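Local coordinates for hypothetical protein XAC2396 (Xanthomonas axonopodis pv. citri, PDB 2G3W) that is of unknown function but adopts a compact fold built around a variation of the PD-(D/E)XK nuclease motif, at residues D16-Y21 against V154-G159; E140-L145 against G168-T173. All coordinates share one frame; numbering follows the deposited sequence.

Interaction 1 (D16-Y21 against V154-G159); sequences DMDRGY and VIIQDG
Asp18 turns its carboxylate onto the backbone of the turn after Gln157, and each oxygen takes one N-H. Asp18 OD1 accepts from Asp158 N at 2.7 Å through its syn lone pair, with a bent N-H...O angle of 132°. Asp18 OD2 is met by Gly159 N at 2.7 Å, also on the syn side and 17° out of the carboxylate plane, and this bond is straighter. Chi1 of -62° sets CG of Asp18 beside its own backbone N, anti to the carbonyl carbon, the placement from which its two oxygens face the N-H groups of the turn. The residues bound have positive phi, as in the tight turn of a beta hairpin, here the one joining strands 149-157 and 160-165. One residue earlier, Met17 N donates to Ile156 O over 2.7 Å, ending the parallel pairing of strand 6-16 with strand 149-157, in which Asp16 bridges Ile156. Asp16 and Ile156 point to the same face of the sheet and cross obliquely: Asp16 OD1 lies 3.7 Å from Ile156 CG2, and Asp16 OD2 lies 3.7 Å from Ile156 CD1. The carboxylate of Asp16 also serves its own loop in an Asx motif, Arg19 N meeting Asp16 OD1 from above the carboxylate plane at 3.0 Å. Asp158 OD1 sits 4.3 Å from Asp18 OD1, a like-charge approach, and accepts a hydrogen bond from Tyr74 N of the second subunit.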
# COMPACT_ATOMS: atom_id res chain seq x y z
N ASP A 16 13.83 10.20 7.06
CA ASP A 16 12.99 9.20 6.44
C ASP A 16 13.65 7.83 6.62
O ASP A 16 14.57 7.48 5.88
CB ASP A 16 12.78 9.51 4.96
CG ASP A 16 11.74 8.60 4.30
OD1 ASP A 16 11.50 7.46 4.75
OD2 ASP A 16 11.14 9.04 3.31
N MSE A 17 13.17 7.08 7.61
CA MSE A 17 13.61 5.71 7.89
C MSE A 17 13.31 4.78 6.71
O MSE A 17 14.06 3.87 6.39
CB MSE A 17 12.88 5.16 9.12
CG MSE A 17 13.58 5.33 10.46
SE MSE A 17 12.43 4.89 12.02
CE MSE A 17 10.91 4.00 11.16
N ASP A 18 12.16 5.00 6.08
CA ASP A 18 11.69 4.14 5.00
C ASP A 18 12.57 4.18 3.73
O ASP A 18 12.75 3.16 3.06
CB ASP A 18 10.22 4.44 4.64
CG ASP A 18 9.25 4.18 5.80
OD1 ASP A 18 9.61 3.43 6.73
OD2 ASP A 18 8.12 4.71 5.79
N ARG A 19 13.13 5.36 3.44
CA ARG A 19 13.90 5.60 2.20
C ARG A 19 15.41 5.53 2.40
O ARG A 19 16.16 5.40 1.42
CB ARG A 19 13.61 7.00 1.64
CG ARG A 19 12.36 7.18 0.80
CD ARG A 19 12.12 8.70 0.57
NE ARG A 19 12.97 9.23 -0.49
CZ ARG A 19 13.20 10.52 -0.73
NH1 ARG A 19 12.66 11.47 0.03
NH2 ARG A 19 14.01 10.85 -1.73
N GLY A 20 15.85 5.66 3.64
CA GLY A 20 17.23 5.97 3.92
C GLY A 20 17.57 7.39 3.49
O GLY A 20 18.66 7.66 3.00
N TYR A 21 16.62 8.31 3.70
CA TYR A 21 16.78 9.70 3.31
C TYR A 21 16.85 10.66 4.50
O TYR A 21 15.87 10.84 5.22
CB TYR A 21 15.65 10.13 2.37
CG TYR A 21 15.86 11.49 1.75
CD1 TYR A 21 16.60 11.62 0.58
CD2 TYR A 21 15.34 12.64 2.33
CE1 TYR A 21 16.82 12.86 -0.00
CE2 TYR A 21 15.54 13.89 1.76
CZ TYR A 21 16.27 13.99 0.59
OH TYR A 21 16.47 15.21 0.02
N VAL A 154 10.45 16.53 9.83
CA VAL A 154 9.59 15.57 9.18
C VAL A 154 10.19 14.21 9.46
O VAL A 154 11.29 13.88 8.97
CB VAL A 154 9.48 15.81 7.66
CG1 VAL A 154 8.29 15.03 7.09
CG2 VAL A 154 9.34 17.31 7.35
N ILE A 155 9.49 13.44 10.28
CA ILE A 155 9.96 12.13 10.68
C ILE A 155 9.09 11.10 9.93
O ILE A 155 7.86 11.06 10.12
CB ILE A 155 9.87 11.96 12.21
CG1 ILE A 155 11.02 12.71 12.91
CG2 ILE A 155 9.97 10.49 12.60
CD1 ILE A 155 10.67 13.20 14.27
N ILE A 156 9.72 10.30 9.07
CA ILE A 156 9.00 9.26 8.31
C ILE A 156 9.53 7.88 8.70
O ILE A 156 10.75 7.66 8.72
CB ILE A 156 9.08 9.49 6.79
CG1 ILE A 156 8.66 10.94 6.46
CG2 ILE A 156 8.21 8.47 6.04
CD1 ILE A 156 8.83 11.35 4.98
N GLN A 157 8.61 7.00 9.08
CA GLN A 157 8.93 5.68 9.63
C GLN A 157 7.73 4.72 9.49
O GLN A 157 6.64 5.05 9.95
CB GLN A 157 9.37 5.81 11.10
CG GLN A 157 8.25 6.06 12.14
CD GLN A 157 7.56 7.43 12.05
OE1 GLN A 157 8.01 8.34 11.35
NE2 GLN A 157 6.46 7.58 12.78
N ASP A 158 7.93 3.56 8.89
CA ASP A 158 6.85 2.57 8.71
C ASP A 158 5.59 3.13 8.01
O ASP A 158 4.47 2.76 8.37
CB ASP A 158 6.50 1.92 10.05
CG ASP A 158 7.66 1.14 10.63
OD1 ASP A 158 8.50 0.66 9.84
OD2 ASP A 158 7.72 1.00 11.88
N GLY A 159 5.79 4.01 7.04
CA GLY A 159 4.69 4.62 6.27
C GLY A 159 3.94 5.73 6.98
O GLY A 159 2.98 6.29 6.44

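Interaction 2 (E140-L145 against G168-T173); sequences EALGAL and GSVTLT
Val170 pushes one methyl, CG2, against the C-terminal part of helix 136-143, and several contacts gather round that atom. Val170 CG2 lies 3.8 Å from Leu142 N and is as near to Leu142 CA, so the methyl reaches the helix backbone itself. Ala141 CB stands 4.0 Å from Val170 CG2, and Leu142 CB is 4.2 Å from the same methyl. Leu145 adds a further neighbour, its CD1 coming within 3.9 Å of Val170 CG2. Chi1 of 177° puts CG1 of Val170 anti to the backbone N, while CG2, anti to the carbonyl carbon, is the branch that meets the helix. No hydrogen bond crosses between the segments; the joint is apolar, with 226 Å² buried in all.

Leu145 also spreads its two methyls over the backbone at the start of the strand: Leu145 CD1 is 3.7 Å from Gly168 C, and Leu145 CD2 is 3.8 Å from Gly168 CA. A beta carbon on Gly168 would point toward segment 140-145 and run into Leu145 CD2, so the close approach depends on the bare alpha carbon. This is helix-on-sheet packing within the alpha/beta body of the YaeQ fold, with helix 136-143 lying against one face of the mixed sheet.

The second shell positions both partners. Val170 shares backbone hydrogen bonds with Met163 of the adjacent antiparallel strand 160-165, and its side chain also touches Ala138, earlier on the same helix. Leu142 touches Met41 and Leu45 of helix 37-49 as well as Met163, joining two helices to the sheet. Beyond Leu145, its carbonyl O accepts a hydrogen bond from His167 NE2, tying the end of this segment to the residue just before Gly168.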
# COMPACT_ATOMS: atom_id res chain seq x y z
N GLU A 140 -6.18 19.44 7.32
CA GLU A 140 -6.78 20.68 7.80
C GLU A 140 -6.09 21.20 9.07
O GLU A 140 -5.89 22.41 9.23
CB GLU A 140 -8.27 20.49 7.98
CG GLU A 140 -9.01 21.79 8.28
CD GLU A 140 -10.50 21.57 8.31
OE1 GLU A 140 -10.93 20.45 7.95
OE2 GLU A 140 -11.23 22.50 8.70
N ALA A 141 -5.72 20.27 9.95
CA ALA A 141 -4.87 20.58 11.12
C ALA A 141 -3.49 21.07 10.68
O ALA A 141 -2.90 21.95 11.30
CB ALA A 141 -4.73 19.35 12.01
N LEU A 142 -2.97 20.49 9.59
CA LEU A 142 -1.64 20.90 9.11
C LEU A 142 -1.66 22.30 8.54
O LEU A 142 -0.74 23.07 8.75
CB LEU A 142 -1.06 19.91 8.11
CG LEU A 142 0.39 20.03 7.65
CD1 LEU A 142 1.46 19.99 8.79
CD2 LEU A 142 0.63 18.91 6.63
N GLY A 143 -2.74 22.64 7.83
CA GLY A 143 -2.93 23.98 7.33
C GLY A 143 -2.94 25.02 8.43
O GLY A 143 -2.59 26.17 8.20
N ALA A 144 -3.35 24.64 9.63
CA ALA A 144 -3.40 25.60 10.74
C ALA A 144 -2.01 25.91 11.29
O ALA A 144 -1.85 26.88 12.05
CB ALA A 144 -4.34 25.09 11.86
N LEU A 145 -1.01 25.12 10.91
CA LEU A 145 0.36 25.34 11.39
C LEU A 145 1.15 26.24 10.44
O LEU A 145 2.34 26.48 10.66
CB LEU A 145 1.09 24.00 11.56
CG LEU A 145 0.56 23.01 12.61
CD1 LEU A 145 1.46 21.81 12.72
CD2 LEU A 145 0.39 23.65 13.99
N GLY A 168 3.41 23.25 17.13
CA GLY A 168 2.37 22.25 16.87
C GLY A 168 2.89 21.05 16.10
O GLY A 168 4.01 21.07 15.57
N SER A 169 2.08 19.99 16.06
CA SER A 169 2.45 18.78 15.34
C SER A 169 1.22 18.15 14.71
O SER A 169 0.09 18.33 15.19
CB SER A 169 3.15 17.79 16.28
OG SER A 169 3.60 16.66 15.55
N VAL A 170 1.44 17.44 13.61
CA VAL A 170 0.43 16.61 12.95
C VAL A 170 1.13 15.34 12.50
O VAL A 170 2.21 15.41 11.90
CB VAL A 170 -0.16 17.31 11.69
CG1 VAL A 170 -1.18 16.38 10.95
CG2 VAL A 170 -0.80 18.65 12.06
N THR A 171 0.51 14.19 12.80
CA THR A 171 0.97 12.88 12.36
C THR A 171 -0.14 12.21 11.57
O THR A 171 -1.32 12.23 11.96
CB THR A 171 1.37 11.94 13.56
OG1 THR A 171 2.28 12.62 14.42
CG2 THR A 171 2.05 10.66 13.08
N LEU A 172 0.24 11.67 10.43
CA LEU A 172 -0.69 10.95 9.56
C LEU A 172 -0.01 9.80 8.81
O LEU A 172 1.20 9.79 8.65
CB LEU A 172 -1.34 11.91 8.58
CG LEU A 172 -0.48 12.59 7.51
CD1 LEU A 172 -1.37 12.99 6.36
CD2 LEU A 172 0.21 13.82 8.06
N THR A 173 -0.81 8.84 8.36
CA THR A 173 -0.34 7.69 7.61
C THR A 173 -0.98 7.76 6.23
O THR A 173 -2.19 7.49 6.10
CB THR A 173 -0.80 6.43 8.26
OG1 THR A 173 -0.34 6.43 9.61
CG2 THR A 173 -0.26 5.18 7.52

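In the fold
The two contacts interleave along the chain, in the order 16-21, 140-145, 154-159 and 168-173, and their centres lie about 17 Å apart. Both belong to one mixed sheet, in which strands 6-16, 149-157, 160-165 and 168-176 are consecutive neighbours. Interaction 1 ties the end of strand 6-16 to strand 149-157 and the hairpin after it, beside the second subunit; interaction 2 covers strand 168-176, two strands further across, with helix 136-143, and no other chain touches its segments. They meet directly where Gly159 O packs on Thr173 CG2 at 3.6 Å, consistent with a single compact domain.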